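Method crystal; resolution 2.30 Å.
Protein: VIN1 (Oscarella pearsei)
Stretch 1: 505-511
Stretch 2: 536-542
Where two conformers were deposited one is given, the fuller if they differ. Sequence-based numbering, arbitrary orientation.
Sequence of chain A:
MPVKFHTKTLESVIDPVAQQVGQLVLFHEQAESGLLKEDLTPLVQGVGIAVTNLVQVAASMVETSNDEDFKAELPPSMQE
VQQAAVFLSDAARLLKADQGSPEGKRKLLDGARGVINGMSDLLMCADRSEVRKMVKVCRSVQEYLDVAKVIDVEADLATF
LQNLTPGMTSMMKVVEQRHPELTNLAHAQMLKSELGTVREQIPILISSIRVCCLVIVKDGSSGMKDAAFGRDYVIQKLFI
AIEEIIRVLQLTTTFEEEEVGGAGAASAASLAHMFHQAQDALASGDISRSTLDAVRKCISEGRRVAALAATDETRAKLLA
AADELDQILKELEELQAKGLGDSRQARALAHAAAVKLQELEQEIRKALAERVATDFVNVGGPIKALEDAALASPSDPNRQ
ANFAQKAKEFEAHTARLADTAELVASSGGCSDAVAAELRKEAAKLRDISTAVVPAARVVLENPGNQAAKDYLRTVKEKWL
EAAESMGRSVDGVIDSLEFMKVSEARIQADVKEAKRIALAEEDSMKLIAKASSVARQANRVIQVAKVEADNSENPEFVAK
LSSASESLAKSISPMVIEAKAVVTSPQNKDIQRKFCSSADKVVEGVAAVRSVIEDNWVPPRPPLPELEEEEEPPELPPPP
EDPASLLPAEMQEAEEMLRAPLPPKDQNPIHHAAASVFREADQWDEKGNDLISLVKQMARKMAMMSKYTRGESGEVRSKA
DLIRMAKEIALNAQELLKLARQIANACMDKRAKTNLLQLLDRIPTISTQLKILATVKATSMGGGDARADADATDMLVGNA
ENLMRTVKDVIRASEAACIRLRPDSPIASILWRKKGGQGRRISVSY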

# COMPACT_ATOMS: atom_id res chain seq x y z
N ALA A 505 -2.40 30.27 12.20
CA ALA A 505 -1.48 31.41 12.19
C ALA A 505 -1.57 32.17 10.87
O ALA A 505 -1.69 33.41 10.87
CB ALA A 505 -0.05 30.93 12.44
N ARG A 506 -1.50 31.46 9.75
CA ARG A 506 -1.58 32.12 8.44
C ARG A 506 -2.91 32.85 8.28
O ARG A 506 -2.94 33.98 7.76
CB ARG A 506 -1.38 31.09 7.33
CG ARG A 506 0.04 30.57 7.22
CD ARG A 506 0.12 29.28 6.41
NE ARG A 506 0.79 29.46 5.13
CZ ARG A 506 0.20 29.32 3.95
NH1 ARG A 506 -1.09 28.99 3.88
NH2 ARG A 506 0.89 29.50 2.83
N ILE A 507 -4.01 32.24 8.72
CA ILE A 507 -5.30 32.90 8.64
C ILE A 507 -5.33 34.13 9.55
O ILE A 507 -5.94 35.15 9.21
CB ILE A 507 -6.43 31.91 8.98
CG1 ILE A 507 -6.67 30.96 7.80
CG2 ILE A 507 -7.72 32.65 9.31
CD1 ILE A 507 -7.66 29.86 8.10
N GLN A 508 -4.67 34.06 10.71
CA GLN A 508 -4.59 35.23 11.58
C GLN A 508 -3.86 36.38 10.90
O GLN A 508 -4.33 37.52 10.91
CB GLN A 508 -3.89 34.86 12.89
CG GLN A 508 -4.79 34.19 13.92
CD GLN A 508 -4.06 33.92 15.22
OE1 GLN A 508 -3.04 34.54 15.52
NE2 GLN A 508 -4.59 32.98 16.00
N ALA A 509 -2.71 36.09 10.28
CA ALA A 509 -1.95 37.14 9.61
C ALA A 509 -2.72 37.72 8.43
O ALA A 509 -2.75 38.94 8.23
CB ALA A 509 -0.60 36.59 9.15
N ASP A 510 -3.35 36.86 7.63
CA ASP A 510 -4.06 37.34 6.44
C ASP A 510 -5.32 38.12 6.82
O ASP A 510 -5.67 39.10 6.16
CB ASP A 510 -4.39 36.18 5.51
CG ASP A 510 -3.17 35.61 4.82
OD1 ASP A 510 -2.15 36.33 4.74
OD2 ASP A 510 -3.22 34.46 4.35
N VAL A 511 -6.01 37.69 7.87
CA VAL A 511 -7.18 38.43 8.34
C VAL A 511 -6.76 39.77 8.93
O VAL A 511 -7.44 40.79 8.73
CB VAL A 511 -7.99 37.59 9.35
CG1 VAL A 511 -8.97 38.47 10.11
CG2 VAL A 511 -8.73 36.47 8.63
N ARG A 536 -10.52 30.50 1.23
CA ARG A 536 -9.97 29.23 0.76
C ARG A 536 -9.22 28.51 1.87
O ARG A 536 -9.31 27.28 2.00
CB ARG A 536 -9.07 29.47 -0.45
CG ARG A 536 -9.81 29.95 -1.69
CD ARG A 536 -8.93 29.88 -2.93
NE ARG A 536 -7.79 30.80 -2.87
CZ ARG A 536 -7.79 32.03 -3.37
NH1 ARG A 536 -8.87 32.50 -3.98
NH2 ARG A 536 -6.71 32.79 -3.27
N GLN A 537 -8.46 29.25 2.69
CA GLN A 537 -7.76 28.61 3.80
C GLN A 537 -8.74 28.03 4.81
O GLN A 537 -8.55 26.92 5.33
CB GLN A 537 -6.82 29.62 4.47
CG GLN A 537 -5.71 30.12 3.56
CD GLN A 537 -4.83 31.15 4.23
OE1 GLN A 537 -4.30 30.93 5.32
NE2 GLN A 537 -4.68 32.30 3.58
N ALA A 538 -9.83 28.76 5.10
CA ALA A 538 -10.84 28.26 6.02
C ALA A 538 -11.51 27.01 5.47
O ALA A 538 -11.72 26.04 6.21
CB ALA A 538 -11.88 29.35 6.30
N ASN A 539 -11.85 27.00 4.18
CA ASN A 539 -12.46 25.81 3.60
C ASN A 539 -11.50 24.64 3.57
O ASN A 539 -11.92 23.48 3.69
CB ASN A 539 -12.99 26.11 2.20
CG ASN A 539 -14.50 26.28 2.17
OD1 ASN A 539 -15.24 25.30 2.16
ND2 ASN A 539 -14.96 27.53 2.18
N ARG A 540 -10.20 24.91 3.42
CA ARG A 540 -9.22 23.84 3.56
C ARG A 540 -9.20 23.29 4.98
O ARG A 540 -9.04 22.08 5.19
CB ARG A 540 -7.83 24.34 3.15
CG ARG A 540 -7.62 24.35 1.64
CD ARG A 540 -7.58 22.93 1.11
NE ARG A 540 -6.42 22.21 1.63
CZ ARG A 540 -6.37 20.90 1.84
NH1 ARG A 540 -7.44 20.15 1.60
NH2 ARG A 540 -5.26 20.35 2.31
N VAL A 541 -9.36 24.16 5.98
CA VAL A 541 -9.50 23.69 7.35
C VAL A 541 -10.73 22.80 7.48
O VAL A 541 -10.70 21.76 8.16
CB VAL A 541 -9.57 24.89 8.32
CG1 VAL A 541 -10.02 24.44 9.70
CG2 VAL A 541 -8.23 25.59 8.39
N ILE A 542 -11.82 23.17 6.80
CA ILE A 542 -13.03 22.35 6.80
C ILE A 542 -12.74 20.97 6.23
O ILE A 542 -13.13 19.95 6.81
CB ILE A 542 -14.16 23.06 6.03
CG1 ILE A 542 -14.47 24.42 6.63
CG2 ILE A 542 -15.40 22.18 6.00
CD1 ILE A 542 -15.08 24.35 8.00

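Two helices can lie side by side while a single long polar side chain carries most of the contact between them, and these two segments of VIN1 offer a compact example. Both stretches are helical throughout, each being part of a longer helix, and they run nearly antiparallel, with 158° between their N-to-C directions. Their axes come no closer than 10.4 Å. At that spacing the backbones do not touch; the nearest CA atoms, those of Ile507 and Gln537, are 6.9 Å apart, and side chains must bridge the gap. Within each helix the usual i to i+4 hydrogen bonds satisfy the backbone, as in Asp510 N to Arg506 O at 2.9 Å, so the bonding across the gap falls to side chains.

Stretch 1 begins with Ala505, whose CB points away from the partner helix and makes no contact. Arg506, one step on, turns its CA-to-CB bond toward stretch 2. Its CB lies 3.5 Å from Gln537 OE1, so the base of the arginine side chain packs against the amide.

Ile507 contributes the apolar part of the contact. Its CA-to-CB bond points sideways, but the extended mt rotamer brings the end of the chain nearer to stretch 2. Along the way CG1 approaches Gln537 OE1 at 3.4 Å, a packing contact between a methylene and a carbonyl oxygen. Farther out, CD1 lies 3.9 Å from Ala538 N, over the backbone of the opposing helix, and 4.3 Å from Val541 CG2. This last pair joins two apolar side chains at van der Waals range.

Gln508 and Ala509 follow as the helix turns out of reach of the partner, and Asp510 brings it back, one turn after Arg506. Here lies the one hydrogen bond between the stretches: Gln537 NE2 donates to Asp510 OD2 at 2.7 Å, with an N-H...acceptor angle of 168°. The bond is short and almost linear, and the carboxylate's negative charge makes it a strong acceptor for the neutral amide. Val511, although buried, takes no part in this contact.

The general lesson is economy. The two stretches bury 232 Å² between them, both sides summed, and Gln537 has the largest covered area of any residue. Its side chain is m at chi1 and extended (t) at chi2, reaching across so that its amide meets Arg506, Ile507 and Asp510: packing around the oxygen, directional bonding from the nitrogen.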